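Local structure of succinate dehydrogenase subunit A (Mycolicibacterium smegmatis MC2 51, 6LUM) at residues D[44-55]-D[131-141]. The protein probably serves as the flavoprotein subunit of succinate dehydrogenase, using bound FAD to oxidise succinate to fumarate and passing the electrons on towards quinone. Residues are numbered along the deposited sequence; the frame is centred on the assembly and turned at random.
Sequences TGAAQGGMCAAL and RACYAADRTGH. With FAD (flavin-adenine dinucleotide), chain Y.
The guanidinium of Arg131 meets Ala54 at an edge: the methyl CB of Ala54 lies near the guanidinium plane, 4.1 Å from Arg131 NE. The alanine methyl is a small apolar neighbour at this edge, while Arg131 NE forms a salt bridge with Asp61. The methyl of Ala136 lies over the centre of one face of the Arg138 guanidinium. The flavin ring of FAD has Ala47 over one face, its CB 3.6 Å from FAD C4X. A methyl suits that surface, being apolar and thin enough for the loop to run close beneath the ring. The side chains of Gln48 and Asp137 come together, their amide and carboxylate planes 52° apart. Further along, Met51 and Cys133 form an antiparallel hydrogen-bonded pair, with Met51 N 2.9 Å from Cys133 O and Cys133 N reaching back to Met51 O. This joins strands 51-52 and 132-133 in the small three-stranded sheet of the FAD-binding domain that strand 114-115 completes; Arg131 and Ala132 form a classic beta bulge opposite Arg115. A side chain at Gly50 would probably run into Cys133 O. At the other end, Gly140 N, in the first turn of helix 139-153, donates to Ala47 O at 2.8 Å, and a side chain on Gly140 would be likely to meet Thr44 O and the Ala47 methyl. Thr139 OG1, held beside its own backbone N (chi1 -43°), donates to Gln48 O at 3.1 Å from above the carbonyl plane. A valine in its place would probably leave Gln48 O without this hydroxyl donor, so that this part of the flavin loop is held less firmly. Thr44 suits the pyrophosphate because N and OG1 both donate to FAD O1A, while OG1 accepts from FAD O4' and is bonded to Gly16 N.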
# COMPACT_ATOMS: atom_id res chain seq x y z
N THR D 44 -23.97 -9.13 -25.46
CA THR D 44 -24.27 -7.76 -25.05
C THR D 44 -23.43 -6.77 -25.83
O THR D 44 -23.93 -5.75 -26.29
CB THR D 44 -24.01 -7.59 -23.56
OG1 THR D 44 -24.79 -8.54 -22.84
CG2 THR D 44 -24.41 -6.22 -23.12
N GLY D 45 -22.16 -7.09 -26.04
CA GLY D 45 -21.28 -6.22 -26.79
C GLY D 45 -21.71 -5.98 -28.22
O GLY D 45 -21.15 -5.10 -28.87
N ALA D 46 -22.67 -6.74 -28.72
CA ALA D 46 -23.15 -6.52 -30.07
C ALA D 46 -24.23 -5.46 -30.13
O ALA D 46 -24.74 -5.19 -31.22
CB ALA D 46 -23.68 -7.81 -30.66
N ALA D 47 -24.58 -4.87 -29.00
CA ALA D 47 -25.67 -3.90 -28.92
C ALA D 47 -25.18 -2.52 -29.31
O ALA D 47 -24.18 -2.03 -28.77
CB ALA D 47 -26.23 -3.88 -27.51
N GLN D 48 -25.89 -1.87 -30.22
CA GLN D 48 -25.53 -0.56 -30.73
C GLN D 48 -26.50 0.53 -30.30
O GLN D 48 -26.07 1.65 -30.02
CB GLN D 48 -25.45 -0.60 -32.25
CG GLN D 48 -24.18 -1.20 -32.76
CD GLN D 48 -23.97 -0.96 -34.23
OE1 GLN D 48 -22.86 -0.67 -34.67
NE2 GLN D 48 -25.04 -1.07 -35.00
N GLY D 49 -27.79 0.24 -30.24
CA GLY D 49 -28.76 1.22 -29.79
C GLY D 49 -28.48 1.67 -28.37
O GLY D 49 -27.70 1.09 -27.62
N GLY D 50 -29.16 2.75 -27.98
CA GLY D 50 -28.94 3.35 -26.69
C GLY D 50 -29.55 2.54 -25.56
O GLY D 50 -30.03 1.43 -25.72
N MET D 51 -29.50 3.14 -24.37
CA MET D 51 -30.11 2.60 -23.17
C MET D 51 -31.08 3.65 -22.64
O MET D 51 -30.66 4.77 -22.32
CB MET D 51 -29.04 2.27 -22.14
CG MET D 51 -29.57 2.00 -20.76
SD MET D 51 -28.25 1.51 -19.65
CE MET D 51 -26.90 2.43 -20.37
N CYS D 52 -32.36 3.33 -22.59
CA CYS D 52 -33.37 4.36 -22.34
C CYS D 52 -33.65 4.50 -20.86
O CYS D 52 -33.75 3.52 -20.13
CB CYS D 52 -34.67 4.05 -23.09
SG CYS D 52 -35.70 2.79 -22.33
N ALA D 53 -33.76 5.75 -20.41
CA ALA D 53 -34.11 6.07 -19.04
C ALA D 53 -34.67 7.48 -19.02
O ALA D 53 -34.30 8.32 -19.86
CB ALA D 53 -32.91 5.96 -18.10
N ALA D 54 -35.56 7.74 -18.07
CA ALA D 54 -36.20 9.05 -17.95
C ALA D 54 -35.35 9.92 -17.02
O ALA D 54 -35.64 10.09 -15.84
CB ALA D 54 -37.63 8.91 -17.45
N LEU D 55 -34.27 10.46 -17.58
CA LEU D 55 -33.40 11.36 -16.84
C LEU D 55 -33.81 12.82 -17.00
O LEU D 55 -33.61 13.61 -16.07
CB LEU D 55 -31.95 11.21 -17.31
CG LEU D 55 -31.19 9.91 -17.06
CD1 LEU D 55 -29.83 9.99 -17.72
CD2 LEU D 55 -31.04 9.64 -15.58
N ARG D 131 -35.36 9.95 -24.97
CA ARG D 131 -35.00 9.24 -23.76
C ARG D 131 -33.62 8.60 -23.81
O ARG D 131 -32.89 8.62 -22.81
CB ARG D 131 -36.02 8.15 -23.46
CG ARG D 131 -37.22 8.63 -22.73
CD ARG D 131 -37.81 7.55 -21.88
NE ARG D 131 -38.99 8.05 -21.20
CZ ARG D 131 -40.19 8.12 -21.75
NH1 ARG D 131 -40.37 7.72 -23.00
NH2 ARG D 131 -41.21 8.60 -21.06
N ALA D 132 -33.24 8.04 -24.96
CA ALA D 132 -32.18 7.04 -25.00
C ALA D 132 -30.81 7.66 -24.78
O ALA D 132 -30.38 8.51 -25.56
CB ALA D 132 -32.21 6.30 -26.33
N CYS D 133 -30.14 7.25 -23.70
CA CYS D 133 -28.73 7.54 -23.54
C CYS D 133 -27.92 6.70 -24.51
O CYS D 133 -28.41 5.72 -25.08
CB CYS D 133 -28.30 7.25 -22.11
SG CYS D 133 -29.16 8.18 -20.87
N TYR D 134 -26.66 7.06 -24.68
CA TYR D 134 -25.79 6.31 -25.58
C TYR D 134 -24.36 6.72 -25.30
O TYR D 134 -24.10 7.69 -24.58
CB TYR D 134 -26.16 6.54 -27.05
CG TYR D 134 -26.01 7.96 -27.54
CD1 TYR D 134 -26.82 8.97 -27.05
CD2 TYR D 134 -25.07 8.29 -28.50
CE1 TYR D 134 -26.68 10.26 -27.50
CE2 TYR D 134 -24.93 9.57 -28.95
CZ TYR D 134 -25.74 10.56 -28.45
OH TYR D 134 -25.60 11.84 -28.90
N ALA D 135 -23.44 5.95 -25.85
CA ALA D 135 -22.01 6.22 -25.75
C ALA D 135 -21.38 6.53 -27.09
O ALA D 135 -20.51 7.39 -27.19
CB ALA D 135 -21.29 5.03 -25.12
N ALA D 136 -21.80 5.82 -28.13
CA ALA D 136 -21.30 6.00 -29.48
C ALA D 136 -22.19 5.16 -30.37
O ALA D 136 -23.32 4.86 -30.01
CB ALA D 136 -19.83 5.58 -29.60
N ASP D 137 -21.70 4.82 -31.55
CA ASP D 137 -22.30 3.71 -32.28
C ASP D 137 -22.10 2.38 -31.55
O ASP D 137 -22.46 1.33 -32.08
CB ASP D 137 -21.71 3.62 -33.68
CG ASP D 137 -22.63 2.91 -34.64
OD1 ASP D 137 -23.86 3.16 -34.58
OD2 ASP D 137 -22.14 2.11 -35.46
N ARG D 138 -21.51 2.40 -30.35
CA ARG D 138 -21.19 1.19 -29.59
C ARG D 138 -21.60 1.37 -28.13
O ARG D 138 -20.80 1.74 -27.27
CB ARG D 138 -19.72 0.86 -29.72
CG ARG D 138 -18.83 2.02 -29.32
CD ARG D 138 -17.42 1.89 -29.77
NE ARG D 138 -16.74 3.16 -29.54
CZ ARG D 138 -16.75 4.18 -30.39
NH1 ARG D 138 -17.39 4.08 -31.54
NH2 ARG D 138 -16.11 5.29 -30.08
N THR D 139 -22.85 1.07 -27.81
CA THR D 139 -23.25 1.23 -26.42
C THR D 139 -23.08 -0.04 -25.61
O THR D 139 -22.58 0.01 -24.48
CB THR D 139 -24.70 1.68 -26.34
OG1 THR D 139 -24.93 2.70 -27.32
CG2 THR D 139 -24.99 2.23 -24.97
N GLY D 140 -23.50 -1.18 -26.15
CA GLY D 140 -23.35 -2.43 -25.43
C GLY D 140 -21.90 -2.77 -25.18
O GLY D 140 -21.57 -3.34 -24.14
N HIS D 141 -21.03 -2.43 -26.12
CA HIS D 141 -19.61 -2.69 -25.94
C HIS D 141 -19.06 -1.90 -24.76
O HIS D 141 -18.28 -2.43 -23.97
CB HIS D 141 -18.87 -2.35 -27.22
CG HIS D 141 -17.39 -2.28 -27.07
ND1 HIS D 141 -16.63 -3.37 -26.68
CD2 HIS D 141 -16.52 -1.27 -27.27
CE1 HIS D 141 -15.36 -3.01 -26.63
NE2 HIS D 141 -15.27 -1.74 -26.99
PA FAD Y . -25.67 -12.36 -23.15
O1A FAD Y . -24.92 -11.05 -23.13
O2A FAD Y . -26.61 -12.67 -24.29
O5B FAD Y . -24.60 -13.56 -23.04
C5B FAD Y . -24.83 -14.66 -22.16
C4B FAD Y . -23.57 -14.94 -21.35
O4B FAD Y . -23.76 -16.08 -20.52
C3B FAD Y . -22.39 -15.22 -22.27
O3B FAD Y . -21.41 -14.18 -22.13
C2B FAD Y . -21.86 -16.59 -21.87
O2B FAD Y . -20.49 -16.55 -21.44
C1B FAD Y . -22.74 -17.06 -20.72
N9A FAD Y . -23.35 -18.37 -21.07
C8A FAD Y . -24.35 -18.56 -21.95
N7A FAD Y . -24.68 -19.88 -22.04
C5A FAD Y . -23.87 -20.55 -21.20
C6A FAD Y . -23.69 -21.97 -20.80
N6A FAD Y . -24.45 -22.95 -21.33
N1A FAD Y . -22.74 -22.24 -19.88
C2A FAD Y . -21.97 -21.28 -19.34
N3A FAD Y . -22.09 -19.97 -19.65
C4A FAD Y . -23.00 -19.55 -20.56
N1 FAD Y . -30.78 -4.71 -26.69
C2 FAD Y . -30.96 -3.38 -26.48
O2 FAD Y . -31.56 -3.01 -25.45
N3 FAD Y . -30.51 -2.45 -27.34
C4 FAD Y . -29.86 -2.76 -28.46
O4 FAD Y . -29.46 -1.87 -29.24
C4X FAD Y . -29.63 -4.19 -28.77
N5 FAD Y . -28.98 -4.59 -29.88
C5X FAD Y . -28.78 -5.91 -30.13
C6 FAD Y . -28.11 -6.30 -31.29
C7 FAD Y . -27.90 -7.65 -31.55
C7M FAD Y . -27.17 -8.06 -32.80
C8 FAD Y . -28.39 -8.68 -30.60
C8M FAD Y . -28.16 -10.14 -30.89
C9 FAD Y . -29.06 -8.29 -29.44
C9A FAD Y . -29.27 -6.94 -29.18
N10 FAD Y . -29.95 -6.55 -28.01
C10 FAD Y . -30.14 -5.17 -27.78
C1' FAD Y . -30.45 -7.54 -27.06
C2' FAD Y . -29.72 -7.38 -25.73
O2' FAD Y . -28.31 -7.21 -25.97
C3' FAD Y . -29.93 -8.60 -24.84
O3' FAD Y . -31.19 -8.49 -24.17
C4' FAD Y . -28.81 -8.72 -23.80
O4' FAD Y . -27.55 -8.49 -24.44
C5' FAD Y . -28.81 -10.10 -23.15
O5' FAD Y . -27.54 -10.35 -22.56
P FAD Y . -27.41 -11.27 -21.25
O1P FAD Y . -26.64 -10.51 -20.20
O2P FAD Y . -28.78 -11.82 -20.92
O3P FAD Y . -26.49 -12.49 -21.77